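Local structure of PUA domain-containing protein (Aeropyrum pernix, 2CX0) at residues Leu27-Pro32 against Gly74-Thr79; Ile103-Gly108 against Pro139-Val144. The protein is of unknown function, but its PUA domain makes RNA binding likely and a role in translation initiation possible. All coordinates share one frame; numbering follows the deposited sequence.

Overall arrangement
Contact 1 (Leu-27-Pro-32 with Gly-74-Thr-79) lies in the N-terminal, DUF1947 half of the chain and contact 2 (Ile-103-Gly-108 with Pro-139-Val-144) in the PUA half. Along the chain the two follow one another without overlap, and their centres are about 19 Å apart, on opposite sides of the centre of the chain. Each sets a helix against a strand, and the two strands meet at the junction of the halves: Tyr-77 OH comes within 3.3 Å of Val-144 CG2, and Pro-78 O within 3.6 Å of Val-142 CG2. Tyr-77 CD1 also packs 3.8 Å from Val-142 CG1. Strands 76-78 and 138-145 thus join two separate sheets through packing contacts, mostly between side chains.

Contact 1 of 2, residues Leu27-Pro32 against Gly74-Thr79; sequences LERLKP and GRIYPT
Gly-74 O is gripped twice: Arg-29 NH2 donates to it at 2.8 Å, with an N-H...O angle of 158°, and water 2 donates at 3.2 Å. The carbonyl oxygen lies in the guanidinium plane, while NH2 stands above the carbonyl plane. Water 2 also accepts from Arg-29 NE (2.9 Å), tying the guanidinium edge to the same oxygen by two routes. A bend at chi3 (75°) swings this edge to the glycine. Ile-76 CD1 lies over one guanidinium face, displaced toward its rim, 3.3 Å from Arg-29 NE, and the two side chains cross at about a right angle. The other branch of Ile-76, CG2, touches Leu-30 CD2 at 3.9 Å. Between the backbones, water 1 donates to Arg-29 O (2.7 Å) and accepts from Ile-76 N (3.0 Å). Arg-29 NH2 has a second partner in the salt bridge to Glu-70 OE1; with an alanine at Arg-29, Gly-74 O would probably lose its charged donor, Glu-70 its mate and Ile-76 CD1 its flat cover. The arrangement is packing of the last turn of helix 20-30 against strand 76-78, an outermost strand of the antiparallel sheet in the DUF1947 region.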
loop_
_atom_site.group_PDB
_atom_site.type_symbol
_atom_site.label_atom_id
_atom_site.label_comp_id
_atom_site.label_asym_id
_atom_site.label_seq_id
_atom_site.Cartn_x
_atom_site.Cartn_y
_atom_site.Cartn_z
ATOM N N LEU A 27 -2.345 5.756 -15.372
ATOM C CA LEU A 27 -3.577 4.975 -15.460
ATOM C C LEU A 27 -3.311 3.631 -16.119
ATOM O O LEU A 27 -3.828 2.603 -15.662
ATOM C CB LEU A 27 -4.672 5.731 -16.255
ATOM C CG LEU A 27 -5.023 7.085 -15.587
ATOM C CD1 LEU A 27 -6.006 7.855 -16.497
ATOM C CD2 LEU A 27 -5.603 6.934 -14.205
ATOM N N GLU A 28 -2.514 3.632 -17.187
ATOM C CA GLU A 28 -2.208 2.387 -17.847
ATOM C C GLU A 28 -1.418 1.407 -16.978
ATOM O O GLU A 28 -1.588 0.218 -17.132
ATOM C CB GLU A 28 -1.425 2.634 -19.129
ATOM C CG GLU A 28 -2.300 3.192 -20.212
ATOM C CD GLU A 28 -1.526 4.004 -21.240
ATOM O OE1 GLU A 28 -0.269 3.843 -21.322
ATOM O OE2 GLU A 28 -2.191 4.788 -21.978
ATOM N N ARG A 29 -0.551 1.926 -16.105
ATOM C CA ARG A 29 0.282 1.090 -15.245
ATOM C C ARG A 29 -0.523 0.483 -14.104
ATOM O O ARG A 29 -0.145 -0.565 -13.539
ATOM C CB ARG A 29 1.444 1.917 -14.703
ATOM C CG ARG A 29 2.570 2.149 -15.788
ATOM C CD ARG A 29 3.643 3.056 -15.178
ATOM N NE ARG A 29 4.473 2.346 -14.223
ATOM C CZ ARG A 29 5.437 2.917 -13.514
ATOM N NH1 ARG A 29 5.644 4.210 -13.660
ATOM N NH2 ARG A 29 6.256 2.179 -12.729
ATOM N N LEU A 30 -1.636 1.131 -13.786
ATOM C CA LEU A 30 -2.516 0.672 -12.723
ATOM C C LEU A 30 -3.579 -0.315 -13.230
ATOM O O LEU A 30 -3.974 -1.252 -12.526
ATOM C CB LEU A 30 -3.244 1.890 -12.072
ATOM C CG LEU A 30 -2.444 2.984 -11.312
ATOM C CD1 LEU A 30 -3.379 4.176 -10.932
ATOM C CD2 LEU A 30 -1.860 2.382 -10.032
ATOM N N LYS A 31 -4.040 -0.137 -14.458
ATOM C CA LYS A 31 -5.159 -0.974 -14.871
ATOM C C LYS A 31 -5.021 -2.486 -14.756
ATOM O O LYS A 31 -5.959 -3.170 -14.326
ATOM C CB LYS A 31 -5.590 -0.583 -16.270
ATOM C CG LYS A 31 -6.355 0.757 -16.256
ATOM C CD LYS A 31 -6.638 1.192 -17.688
ATOM C CE LYS A 31 -7.130 2.633 -17.784
ATOM N NZ LYS A 31 -7.279 3.093 -19.229
ATOM N N PRO A 32 -3.836 -3.010 -15.061
ATOM C CA PRO A 32 -3.657 -4.453 -14.972
ATOM C C PRO A 32 -3.628 -5.017 -13.584
ATOM O O PRO A 32 -3.852 -6.212 -13.441
ATOM C CB PRO A 32 -2.307 -4.690 -15.646
ATOM C CG PRO A 32 -2.052 -3.380 -16.431
ATOM C CD PRO A 32 -2.611 -2.351 -15.527
ATOM N N GLY A 74 9.127 -2.266 -10.146
ATOM C CA GLY A 74 8.588 -1.391 -11.192
ATOM C C GLY A 74 7.057 -1.191 -11.221
ATOM O O GLY A 74 6.498 -0.576 -12.163
ATOM N N ARG A 75 6.363 -1.751 -10.215
ATOM C CA ARG A 75 4.949 -1.584 -10.125
ATOM C C ARG A 75 4.589 -0.453 -9.157
ATOM O O ARG A 75 5.392 -0.101 -8.263
ATOM C CB ARG A 75 4.270 -2.858 -9.625
ATOM C CG ARG A 75 4.114 -3.912 -10.688
ATOM C CD ARG A 75 3.033 -4.928 -10.299
ATOM N NE ARG A 75 3.357 -5.623 -9.050
ATOM C CZ ARG A 75 2.709 -6.712 -8.621
ATOM N NH1 ARG A 75 1.701 -7.238 -9.338
ATOM N NH2 ARG A 75 3.070 -7.285 -7.482
ATOM N N ILE A 76 3.396 0.096 -9.376
ATOM C CA ILE A 76 2.914 1.187 -8.540
ATOM C C ILE A 76 1.957 0.603 -7.478
ATOM O O ILE A 76 1.019 -0.160 -7.809
ATOM C CB ILE A 76 2.213 2.266 -9.400
ATOM C CG1 ILE A 76 3.271 2.961 -10.298
ATOM C CG2 ILE A 76 1.553 3.380 -8.474
ATOM C CD1 ILE A 76 2.682 3.359 -11.631
ATOM N N TYR A 77 2.210 0.976 -6.219
ATOM C CA TYR A 77 1.447 0.529 -5.061
ATOM C C TYR A 77 0.815 1.704 -4.289
ATOM O O TYR A 77 1.250 2.847 -4.372
ATOM C CB TYR A 77 2.370 -0.171 -4.034
ATOM C CG TYR A 77 2.951 -1.471 -4.465
ATOM C CD1 TYR A 77 2.442 -2.671 -3.967
ATOM C CD2 TYR A 77 4.001 -1.496 -5.397
ATOM C CE1 TYR A 77 2.978 -3.908 -4.400
ATOM C CE2 TYR A 77 4.551 -2.743 -5.854
ATOM C CZ TYR A 77 4.020 -3.916 -5.339
ATOM O OH TYR A 77 4.485 -5.119 -5.783
ATOM N N PRO A 78 -0.255 1.425 -3.565
ATOM C CA PRO A 78 -0.902 2.481 -2.778
ATOM C C PRO A 78 -0.228 2.530 -1.389
ATOM O O PRO A 78 0.224 1.488 -0.829
ATOM C CB PRO A 78 -2.345 1.982 -2.581
ATOM C CG PRO A 78 -2.131 0.358 -2.620
ATOM C CD PRO A 78 -0.993 0.154 -3.615
ATOM N N THR A 79 -0.233 3.733 -0.799
ATOM C CA THR A 79 0.195 3.881 0.559
ATOM C C THR A 79 -1.025 3.490 1.404
ATOM O O THR A 79 -2.184 3.368 0.903
ATOM C CB THR A 79 0.436 5.347 0.904
ATOM O OG1 THR A 79 -0.757 6.117 0.523
ATOM C CG2 THR A 79 1.747 5.839 0.154
HETATM O O HOH W 1 2.060 -0.659 -11.964
HETATM O O HOH W 2 3.932 -0.499 -14.011
#

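Contact 2 of 2, residues Ile103-Gly108 against Pro139-Val144; sequences IALAKG and PVMVGV
A classic beta bulge in strand 138-145 of the PUA domain, where Val-140 and Met-141 both face Ala-131 of the adjacent strand, offers two successive side chains to Leu-105 of helix 99-107. Val-140 CG2 meets Leu-105 CD2 at 3.7 Å and lies 3.9 Å from Leu-105 CB, crossing the leucine at about a right angle. Met-141, a selenomethionine, approaches more obliquely. Its CG is anti to the backbone N (chi1 176°), and bends at chi2 (-95°) and chi3 (-85°) then fold the chain back, placing CE 4.0 Å from Leu-105 CG. Met-141 CB is also close to that atom, at 4.1 Å, so the leucine branch point rests against both the base and the end of the folded side chain. All three residues are buried, and the contact is apolar, with no hydrogen bond between the segments. Farther along the strand, Gly-143 accommodates the bent chain: a CB there would clash with Met-141 SE. The helix ends in a Schellman motif at Gly-108, whose N bonds to Leu-105 O at 2.8 Å. Leu-105 also touches Ala-131 of strand 128-133, and Met-141 reaches Val-165 and Arg-167 of strand 163-170; from the opposite face of strand 138-145, Val-142 packs on Leu-80 and Leu-83 of helix 80-86.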
loop_
_atom_site.group_PDB
_atom_site.type_symbol
_atom_site.label_atom_id
_atom_site.label_comp_id
_atom_site.label_asym_id
_atom_site.label_seq_id
_atom_site.Cartn_x
_atom_site.Cartn_y
_atom_site.Cartn_z
ATOM N N ILE A 103 -0.580 -6.729 14.817
ATOM C CA ILE A 103 0.515 -6.132 15.556
ATOM C C ILE A 103 1.860 -6.462 14.927
ATOM O O ILE A 103 2.752 -5.594 14.780
ATOM C CB ILE A 103 0.482 -6.627 17.037
ATOM C CG1 ILE A 103 -0.644 -5.916 17.778
ATOM C CG2 ILE A 103 1.852 -6.360 17.749
ATOM C CD1 ILE A 103 -0.998 -6.614 19.035
ATOM N N ALA A 104 2.020 -7.710 14.522
ATOM C CA ALA A 104 3.334 -8.094 13.899
ATOM C C ALA A 104 3.590 -7.319 12.584
ATOM O O ALA A 104 4.690 -6.849 12.316
ATOM C CB ALA A 104 3.375 -9.617 13.610
ATOM N N LEU A 105 2.551 -7.174 11.778
ATOM C CA LEU A 105 2.699 -6.446 10.550
ATOM C C LEU A 105 3.023 -4.991 10.885
ATOM O O LEU A 105 3.849 -4.396 10.192
ATOM C CB LEU A 105 1.388 -6.522 9.753
ATOM C CG LEU A 105 1.308 -7.687 8.731
ATOM C CD1 LEU A 105 1.964 -8.951 9.265
ATOM C CD2 LEU A 105 -0.164 -7.938 8.392
ATOM N N ALA A 106 2.367 -4.420 11.902
ATOM C CA ALA A 106 2.668 -3.006 12.225
ATOM C C ALA A 106 4.121 -2.823 12.739
ATOM O O ALA A 106 4.584 -1.694 12.931
ATOM C CB ALA A 106 1.666 -2.459 13.278
ATOM N N LYS A 107 4.807 -3.937 13.020
ATOM C CA LYS A 107 6.225 -3.927 13.438
ATOM C C LYS A 107 7.091 -4.228 12.211
ATOM O O LYS A 107 8.317 -4.096 12.280
ATOM C CB LYS A 107 6.558 -4.997 14.501
ATOM C CG LYS A 107 5.940 -4.886 15.896
ATOM C CD LYS A 107 6.473 -6.051 16.787
ATOM C CE LYS A 107 5.682 -6.171 18.037
ATOM N NZ LYS A 107 6.055 -7.419 18.793
ATOM N N GLY A 108 6.479 -4.630 11.100
ATOM C CA GLY A 108 7.251 -4.865 9.880
ATOM C C GLY A 108 7.405 -6.300 9.449
ATOM O O GLY A 108 8.157 -6.620 8.514
ATOM N N PRO A 139 -6.377 -1.097 7.658
ATOM C CA PRO A 139 -5.314 -1.616 6.799
ATOM C C PRO A 139 -3.999 -1.464 7.571
ATOM O O PRO A 139 -3.713 -0.406 8.175
ATOM C CB PRO A 139 -5.363 -0.697 5.565
ATOM C CG PRO A 139 -6.761 -0.109 5.627
ATOM C CD PRO A 139 -6.973 0.124 7.079
ATOM N N VAL A 140 -3.211 -2.540 7.607
ATOM C CA VAL A 140 -1.929 -2.438 8.300
ATOM C C VAL A 140 -0.707 -2.663 7.393
ATOM O O VAL A 140 0.428 -2.308 7.751
ATOM C CB VAL A 140 -1.855 -3.433 9.533
ATOM C CG1 VAL A 140 -2.946 -3.080 10.549
ATOM C CG2 VAL A 140 -2.084 -4.829 9.074
HETATM N N MSE A 141 -0.914 -3.285 6.231
HETATM C CA MSE A 141 0.211 -3.531 5.348
HETATM C C MSE A 141 -0.298 -3.732 3.910
HETATM O O MSE A 141 -1.420 -4.191 3.673
HETATM C CB MSE A 141 0.959 -4.775 5.816
HETATM C CG MSE A 141 2.184 -5.240 4.884
HETATM SE SE MSE A 141 1.590 -6.617 3.597
HETATM C CE MSE A 141 1.835 -8.176 4.818
ATOM N N VAL A 142 0.552 -3.348 2.963
ATOM C CA VAL A 142 0.296 -3.514 1.533
ATOM C C VAL A 142 1.433 -4.403 1.058
ATOM O O VAL A 142 2.576 -4.152 1.435
ATOM C CB VAL A 142 0.358 -2.124 0.774
ATOM C CG1 VAL A 142 0.503 -2.354 -0.684
ATOM C CG2 VAL A 142 -1.021 -1.355 1.040
ATOM N N GLY A 143 1.110 -5.401 0.239
ATOM C CA GLY A 143 2.126 -6.306 -0.257
ATOM C C GLY A 143 1.711 -7.200 -1.431
ATOM O O GLY A 143 0.740 -6.940 -2.156
ATOM N N VAL A 144 2.494 -8.264 -1.621
ATOM C CA VAL A 144 2.283 -9.134 -2.736
ATOM C C VAL A 144 1.820 -10.508 -2.293
ATOM O O VAL A 144 2.448 -11.144 -1.431
ATOM C CB VAL A 144 3.615 -9.242 -3.557
ATOM C CG1 VAL A 144 3.394 -10.156 -4.813
ATOM C CG2 VAL A 144 4.117 -7.840 -3.948
#